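Local atomic coordinates of flavin prenyltransferase PAD1, mitochondrial (Aspergillus niger, PDB entry 6QLG), a protein that probably makes the prenylated FMN cofactor of ferulic acid decarboxylase, joining a dimethylallyl group to N5 and C6 of the reduced flavin. Residues 99-104 against 139-144; 41-46 against 66-71. One frame throughout, in Å; residues are numbered along the deposited sequence.

Contact 1 (99-104 against 139-144). With FMN (flavin mononucleotide), chain T.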
loop_
_atom_site.group_PDB
_atom_site.type_symbol
_atom_site.label_atom_id
_atom_site.label_comp_id
_atom_site.label_asym_id
_atom_site.label_seq_id
_atom_site.Cartn_x
_atom_site.Cartn_y
_atom_site.Cartn_z
ATOM N N TYR B 99 -36.547 19.484 14.836
ATOM C CA TYR B 99 -37.078 18.760 13.692
ATOM C C TYR B 99 -36.667 17.298 13.785
ATOM O O TYR B 99 -35.577 16.974 14.264
ATOM C CB TYR B 99 -36.593 19.365 12.368
ATOM C CG TYR B 99 -37.043 20.793 12.169
ATOM C CD1 TYR B 99 -36.200 21.855 12.471
ATOM C CD2 TYR B 99 -38.315 21.080 11.693
ATOM C CE1 TYR B 99 -36.611 23.164 12.297
ATOM C CE2 TYR B 99 -38.735 22.385 11.515
ATOM C CZ TYR B 99 -37.880 23.423 11.818
ATOM O OH TYR B 99 -38.292 24.724 11.642
ATOM N N VAL B 100 -37.558 16.421 13.331
ATOM C CA VAL B 100 -37.339 14.979 13.341
ATOM C C VAL B 100 -37.644 14.445 11.951
ATOM O O VAL B 100 -38.674 14.791 11.362
ATOM C CB VAL B 100 -38.210 14.268 14.395
ATOM C CG1 VAL B 100 -37.900 12.777 14.420
ATOM C CG2 VAL B 100 -38.002 14.883 15.767
ATOM N N HIS B 101 -36.753 13.606 11.428
ATOM C CA HIS B 101 -36.905 13.031 10.101
ATOM C C HIS B 101 -36.918 11.512 10.192
ATOM O O HIS B 101 -36.203 10.921 11.007
ATOM C CB HIS B 101 -35.787 13.501 9.169
ATOM C CG HIS B 101 -35.588 14.984 9.164
ATOM N ND1 HIS B 101 -36.379 15.839 8.428
ATOM C CD2 HIS B 101 -34.693 15.766 9.814
ATOM C CE1 HIS B 101 -35.978 17.083 8.619
ATOM N NE2 HIS B 101 -34.957 17.066 9.458
ATOM N N ASN B 102 -37.742 10.891 9.351
ATOM C CA ASN B 102 -37.886 9.442 9.348
ATOM C C ASN B 102 -36.624 8.787 8.793
ATOM O O ASN B 102 -36.077 9.231 7.779
ATOM C CB ASN B 102 -39.108 9.050 8.515
ATOM C CG ASN B 102 -39.492 7.592 8.673
ATOM O OD1 ASN B 102 -38.654 6.697 8.563
ATOM N ND2 ASN B 102 -40.774 7.345 8.920
ATOM N N ILE B 103 -36.170 7.721 9.459
ATOM C CA ILE B 103 -34.951 7.022 9.051
ATOM C C ILE B 103 -35.062 6.493 7.625
ATOM O O ILE B 103 -34.053 6.372 6.918
ATOM C CB ILE B 103 -34.636 5.893 10.056
ATOM C CG1 ILE B 103 -33.327 5.185 9.696
ATOM C CG2 ILE B 103 -35.782 4.890 10.120
ATOM C CD1 ILE B 103 -32.093 5.965 10.049
ATOM N N ASN B 104 -36.276 6.182 7.172
ATOM C CA ASN B 104 -36.488 5.644 5.834
ATOM C C ASN B 104 -36.724 6.723 4.786
ATOM O O ASN B 104 -36.871 6.394 3.604
ATOM C CB ASN B 104 -37.678 4.677 5.834
ATOM C CG ASN B 104 -37.593 3.642 6.935
ATOM O OD1 ASN B 104 -38.492 3.535 7.772
ATOM N ND2 ASN B 104 -36.514 2.871 6.939
ATOM N N ASP B 139 -27.854 3.584 2.690
ATOM C CA ASP B 139 -29.204 3.119 2.398
ATOM C C ASP B 139 -30.240 3.532 3.443
ATOM O O ASP B 139 -31.390 3.091 3.358
ATOM C CB ASP B 139 -29.207 1.596 2.208
ATOM C CG ASP B 139 -29.353 0.832 3.510
ATOM O OD1 ASP B 139 -28.789 1.262 4.540
ATOM O OD2 ASP B 139 -30.033 -0.218 3.497
ATOM N N ASP B 140 -29.873 4.360 4.423
ATOM C CA ASP B 140 -30.857 5.003 5.287
ATOM C C ASP B 140 -30.468 6.462 5.471
ATOM O O ASP B 140 -29.414 6.910 5.008
ATOM C CB ASP B 140 -31.024 4.276 6.638
ATOM C CG ASP B 140 -29.763 4.289 7.497
ATOM O OD1 ASP B 140 -29.162 5.362 7.713
ATOM O OD2 ASP B 140 -29.385 3.205 7.984
ATOM N N LEU B 141 -31.335 7.214 6.156
ATOM C CA LEU B 141 -31.144 8.659 6.229
ATOM C C LEU B 141 -29.917 9.037 7.048
ATOM O O LEU B 141 -29.274 10.052 6.759
ATOM C CB LEU B 141 -32.386 9.335 6.807
ATOM C CG LEU B 141 -32.325 10.864 6.759
ATOM C CD1 LEU B 141 -32.068 11.328 5.333
ATOM C CD2 LEU B 141 -33.600 11.475 7.303
ATOM N N ILE B 142 -29.576 8.248 8.069
ATOM C CA ILE B 142 -28.397 8.554 8.876
ATOM C C ILE B 142 -27.130 8.426 8.037
ATOM O O ILE B 142 -26.294 9.336 8.001
ATOM C CB ILE B 142 -28.347 7.653 10.122
ATOM C CG1 ILE B 142 -29.411 8.087 11.132
ATOM C CG2 ILE B 142 -26.963 7.691 10.757
ATOM C CD1 ILE B 142 -29.493 7.207 12.357
ATOM N N SER B 143 -26.974 7.301 7.336
ATOM C CA SER B 143 -25.748 7.082 6.573
ATOM C C SER B 143 -25.683 7.991 5.350
ATOM O O SER B 143 -24.603 8.470 4.986
ATOM C CB SER B 143 -25.631 5.609 6.174
ATOM O OG SER B 143 -26.837 5.124 5.615
ATOM N N ARG B 144 -26.827 8.255 4.711
ATOM C CA ARG B 144 -26.833 9.157 3.562
ATOM C C ARG B 144 -26.466 10.577 3.969
ATOM O O ARG B 144 -25.668 11.236 3.291
ATOM C CB ARG B 144 -28.197 9.135 2.873
ATOM C CG ARG B 144 -28.344 10.138 1.728
ATOM C CD ARG B 144 -27.297 9.925 0.638
ATOM N NE ARG B 144 -27.433 10.892 -0.450
ATOM C CZ ARG B 144 -26.511 11.105 -1.387
ATOM N NH1 ARG B 144 -25.375 10.423 -1.374
ATOM N NH2 ARG B 144 -26.726 12.005 -2.337
HETATM N N1 FMN T . -28.038 9.666 -4.227
HETATM C C2 FMN T . -26.897 9.784 -4.992
HETATM O O2 FMN T . -25.891 9.152 -4.678
HETATM N N3 FMN T . -26.890 10.607 -6.102
HETATM C C4 FMN T . -28.027 11.315 -6.451
HETATM O O4 FMN T . -28.035 12.055 -7.442
HETATM C C4A FMN T . -29.177 11.196 -5.679
HETATM N N5 FMN T . -30.305 11.901 -6.035
HETATM C C5A FMN T . -31.452 11.787 -5.275
HETATM C C6 FMN T . -32.596 12.499 -5.630
HETATM C C7 FMN T . -33.745 12.378 -4.860
HETATM C C7M FMN T . -34.980 13.139 -5.232
HETATM C C8 FMN T . -33.757 11.551 -3.740
HETATM C C8M FMN T . -35.010 11.433 -2.920
HETATM C C9 FMN T . -32.614 10.842 -3.388
HETATM C C9A FMN T . -31.461 10.957 -4.153
HETATM N N10 FMN T . -30.323 10.246 -3.803
HETATM C C10 FMN T . -29.179 10.368 -4.564
HETATM C "C1'" FMN T . -30.306 9.354 -2.593
HETATM C "C2'" FMN T . -30.548 7.894 -2.947
HETATM O "O2'" FMN T . -31.848 7.756 -3.471
HETATM C "C3'" FMN T . -30.424 7.042 -1.690
HETATM O "O3'" FMN T . -29.069 6.902 -1.319
HETATM C "C4'" FMN T . -31.012 5.653 -1.904
HETATM O "O4'" FMN T . -30.785 4.874 -0.752
HETATM C "C5'" FMN T . -30.366 4.923 -3.079
HETATM O "O5'" FMN T . -30.966 3.648 -3.177
HETATM P P FMN T . -30.864 2.740 -4.506
HETATM O O1P FMN T . -31.134 1.296 -4.141
HETATM O O2P FMN T . -31.888 3.231 -5.502
HETATM O O3P FMN T . -29.471 2.845 -5.090
#
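With CG1 anti to its backbone N (chi1 -177°) and CD1 folded back at chi2, I103 lays its ethyl branch obliquely across the first residues of the helix that begins at L141. CD1 at the tip packs on I142 CG1 at 3.6 Å, while CG1, further back, rests against the CB of D140. L141, its CG likewise anti to N (chi1 -173°), sets CD2 against both the backbone O of N102 and the CB of H101, 3.5 Å from the latter. D140 holds its CG in the crowded position between N and the carbonyl carbon (chi1 64°), which turns the carboxylate back over the helix start: OD1 accepts from S143 N at 2.9 Å, met from above the carboxylate plane, as an N-cap. The main-chain O of D140 takes both R144 N and, more loosely and from above the carbonyl plane, S143 OG. One bond joins the two backbones: L141 N gives to I103 O at 2.9 Å, within the carbonyl plane. The loop carrying I103 is bent by an Asx turn, N104 N donating to a lone pair of N102 OD1. One turn into the helix, R144 reaches the FMN through a chain bent at chi2; its guanidinium presents one face to the flavin, with N1 lying 3.3 Å from NH2, offset toward the rim. E162 of the second subunit forms a salt bridge with R144 NH2, and that subunit hydrogen-bonds this FMN through side chains such as S126 and K128 and the backbone N of G49 and M127. L141 N and S143 N thus have a loop carbonyl and a carboxylate as acceptors, and the capped helix places R144 in the FMN and dimethylallyl diphosphate pockets, its charge possibly drawing electron density from the flavin pyrimidine, though probably tempered by E162.

Contact 2 (41-46 against 66-71); sequences RRIVVA and LNVETH
R42 leaves strand 42-46 on the same face of the sheet as E69 and H71, and its side chain runs alongside that of E69, both pointing the same way. Its CB lies near the backbone O of E69; CG, beside the backbone N (chi1 -68°), packs against the carboxylate, 3.5 Å from E69 OE2; CD follows the same oxygen in an extended chain. NE then makes the salt bridge, donating to E69 OE2 at 3.1 Å, near the guanidinium plane but from well above the carboxylate plane, the two planes being 69° apart. Further out, NH1 turns to the backbone O of R116. E69 OE2 has a second donor, H71 NE2 at 2.7 Å, received on the anti lone pair of OE2, which lies near the H71 ring plane. Beneath these side chains the strands pair in parallel, R42 with E69, I43 with T70 and V44 with H71. I43 N donates to E69 O, and I43 O accepts from H71 N at 3.1 Å; E69 N to R41 O and V45 N to H71 O extend the ladder at either end. On the other face, I43 CB meets V68 CG1 at 3.9 Å, close to helix 53-65, the crossover of this beta-alpha-beta unit. Ahead of both strands, a water bridges R41 N and N67 O, where N67 closes that helix in a Schellman motif. With NE2 donating to E69 and ND1 bonded to H101 NE2, the H71 ring is fixed in rotation; a carboxylate oxygen gripped by two donors, one of them arginine, is probably kept ionised.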
loop_
_atom_site.group_PDB
_atom_site.type_symbol
_atom_site.label_atom_id
_atom_site.label_comp_id
_atom_site.label_asym_id
_atom_site.label_seq_id
_atom_site.Cartn_x
_atom_site.Cartn_y
_atom_site.Cartn_z
ATOM N N ARG B 41 -27.599 28.206 13.757
ATOM C CA ARG B 41 -26.793 27.071 13.335
ATOM C C ARG B 41 -27.619 25.791 13.374
ATOM O O ARG B 41 -28.418 25.575 14.289
ATOM C CB ARG B 41 -25.560 26.936 14.229
ATOM C CG ARG B 41 -24.806 28.241 14.444
ATOM C CD ARG B 41 -23.528 28.029 15.245
ATOM N NE ARG B 41 -22.806 26.829 14.829
ATOM C CZ ARG B 41 -21.665 26.417 15.373
ATOM N NH1 ARG B 41 -21.111 27.110 16.359
ATOM N NH2 ARG B 41 -21.077 25.313 14.933
ATOM N N ARG B 42 -27.429 24.944 12.365
ATOM C CA ARG B 42 -28.128 23.671 12.253
ATOM C C ARG B 42 -27.143 22.530 12.457
ATOM O O ARG B 42 -26.077 22.507 11.831
ATOM C CB ARG B 42 -28.801 23.523 10.887
ATOM C CG ARG B 42 -29.964 24.457 10.627
ATOM C CD ARG B 42 -30.209 24.549 9.132
ATOM N NE ARG B 42 -31.576 24.927 8.793
ATOM C CZ ARG B 42 -32.001 25.126 7.549
ATOM N NH1 ARG B 42 -31.164 24.977 6.529
ATOM N NH2 ARG B 42 -33.261 25.469 7.322
ATOM N N ILE B 43 -27.501 21.583 13.320
ATOM C CA ILE B 43 -26.702 20.387 13.549
ATOM C C ILE B 43 -27.618 19.174 13.474
ATOM O O ILE B 43 -28.658 19.133 14.142
ATOM C CB ILE B 43 -25.967 20.431 14.902
ATOM C CG1 ILE B 43 -24.818 21.440 14.849
ATOM C CG2 ILE B 43 -25.446 19.048 15.277
ATOM C CD1 ILE B 43 -23.883 21.363 16.037
ATOM N N VAL B 44 -27.242 18.201 12.651
ATOM C CA VAL B 44 -27.972 16.942 12.570
ATOM C C VAL B 44 -27.504 16.033 13.698
ATOM O O VAL B 44 -26.301 15.801 13.867
ATOM C CB VAL B 44 -27.769 16.276 11.201
ATOM C CG1 VAL B 44 -28.489 14.936 11.153
ATOM C CG2 VAL B 44 -28.251 17.190 10.084
ATOM N N VAL B 45 -28.453 15.525 14.478
ATOM C CA VAL B 45 -28.175 14.602 15.572
ATOM C C VAL B 45 -28.757 13.250 15.185
ATOM O O VAL B 45 -29.978 13.107 15.045
ATOM C CB VAL B 45 -28.756 15.097 16.903
ATOM C CG1 VAL B 45 -28.435 14.110 18.017
ATOM C CG2 VAL B 45 -28.225 16.487 17.232
ATOM N N ALA B 46 -27.892 12.258 15.009
ATOM C CA ALA B 46 -28.308 10.912 14.648
ATOM C C ALA B 46 -28.003 9.963 15.798
ATOM O O ALA B 46 -26.896 9.979 16.345
ATOM C CB ALA B 46 -27.610 10.444 13.369
ATOM N N LEU B 66 -27.962 25.799 23.766
ATOM C CA LEU B 66 -27.058 26.667 23.024
ATOM C C LEU B 66 -27.715 27.322 21.814
ATOM O O LEU B 66 -27.007 27.890 20.976
ATOM C CB LEU B 66 -25.823 25.878 22.578
ATOM C CG LEU B 66 -24.842 25.502 23.690
ATOM C CD1 LEU B 66 -24.043 24.264 23.316
ATOM C CD2 LEU B 66 -23.917 26.669 24.001
ATOM N N ASN B 67 -29.045 27.250 21.705
ATOM C CA ASN B 67 -29.788 27.865 20.603
ATOM C C ASN B 67 -29.342 27.323 19.245
ATOM O O ASN B 67 -29.242 28.060 18.262
ATOM C CB ASN B 67 -29.679 29.392 20.639
ATOM C CG ASN B 67 -30.827 30.074 19.921
ATOM O OD1 ASN B 67 -31.967 29.610 19.969
ATOM N ND2 ASN B 67 -30.530 31.176 19.244
ATOM N N VAL B 68 -29.074 26.022 19.186
ATOM C CA VAL B 68 -28.748 25.338 17.941
ATOM C C VAL B 68 -30.001 24.636 17.438
ATOM O O VAL B 68 -30.674 23.931 18.199
ATOM C CB VAL B 68 -27.595 24.339 18.138
ATOM C CG1 VAL B 68 -27.495 23.397 16.948
ATOM C CG2 VAL B 68 -26.282 25.080 18.347
ATOM N N GLU B 69 -30.324 24.838 16.162
ATOM C CA GLU B 69 -31.457 24.158 15.542
ATOM C C GLU B 69 -31.060 22.714 15.253
ATOM O O GLU B 69 -30.188 22.459 14.417
ATOM C CB GLU B 69 -31.884 24.881 14.268
ATOM C CG GLU B 69 -33.014 24.194 13.516
ATOM C CD GLU B 69 -33.320 24.861 12.191
ATOM O OE1 GLU B 69 -33.487 26.098 12.170
ATOM O OE2 GLU B 69 -33.390 24.150 11.167
ATOM N N THR B 70 -31.693 21.768 15.941
ATOM C CA THR B 70 -31.322 20.363 15.852
ATOM C C THR B 70 -32.279 19.602 14.943
ATOM O O THR B 70 -33.495 19.816 14.979
ATOM C CB THR B 70 -31.301 19.710 17.237
ATOM O OG1 THR B 70 -32.569 19.902 17.876
ATOM C CG2 THR B 70 -30.203 20.321 18.097
ATOM N N HIS B 71 -31.717 18.709 14.132
ATOM C CA HIS B 71 -32.477 17.824 13.257
ATOM C C HIS B 71 -32.164 16.392 13.667
ATOM O O HIS B 71 -31.045 15.912 13.456
ATOM C CB HIS B 71 -32.131 18.075 11.790
ATOM C CG HIS B 71 -32.622 19.392 11.273
ATOM N ND1 HIS B 71 -33.663 19.499 10.376
ATOM C CD2 HIS B 71 -32.219 20.658 11.536
ATOM C CE1 HIS B 71 -33.876 20.774 10.103
ATOM N NE2 HIS B 71 -33.014 21.498 10.794
HETATM O O HOH W 1 -27.480 29.262 16.525
#

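Overall arrangement
From the N terminus, the chain first forms strand 42-47, climbs helix 53-65 and returns as strand 69-74; contact 2 closes this loop, a right-handed beta-alpha-beta crossover. Contact 1 opens later, at edge strand 99-100, and closes after strand 119-125 and helix 127-135, where helix 141-151 begins. The two loops therefore follow in series, neither nesting nor crossing. They meet in space because strand 99-100 lies beside strand 69-74: Y99 N bonds to T70 O, and Y99 CD1 packs on H71 CE1 at 3.5 Å. Together they tie strands 99-100, 69-74 and 42-47 of the parallel sheet to the helix that delivers R144 to the flavin.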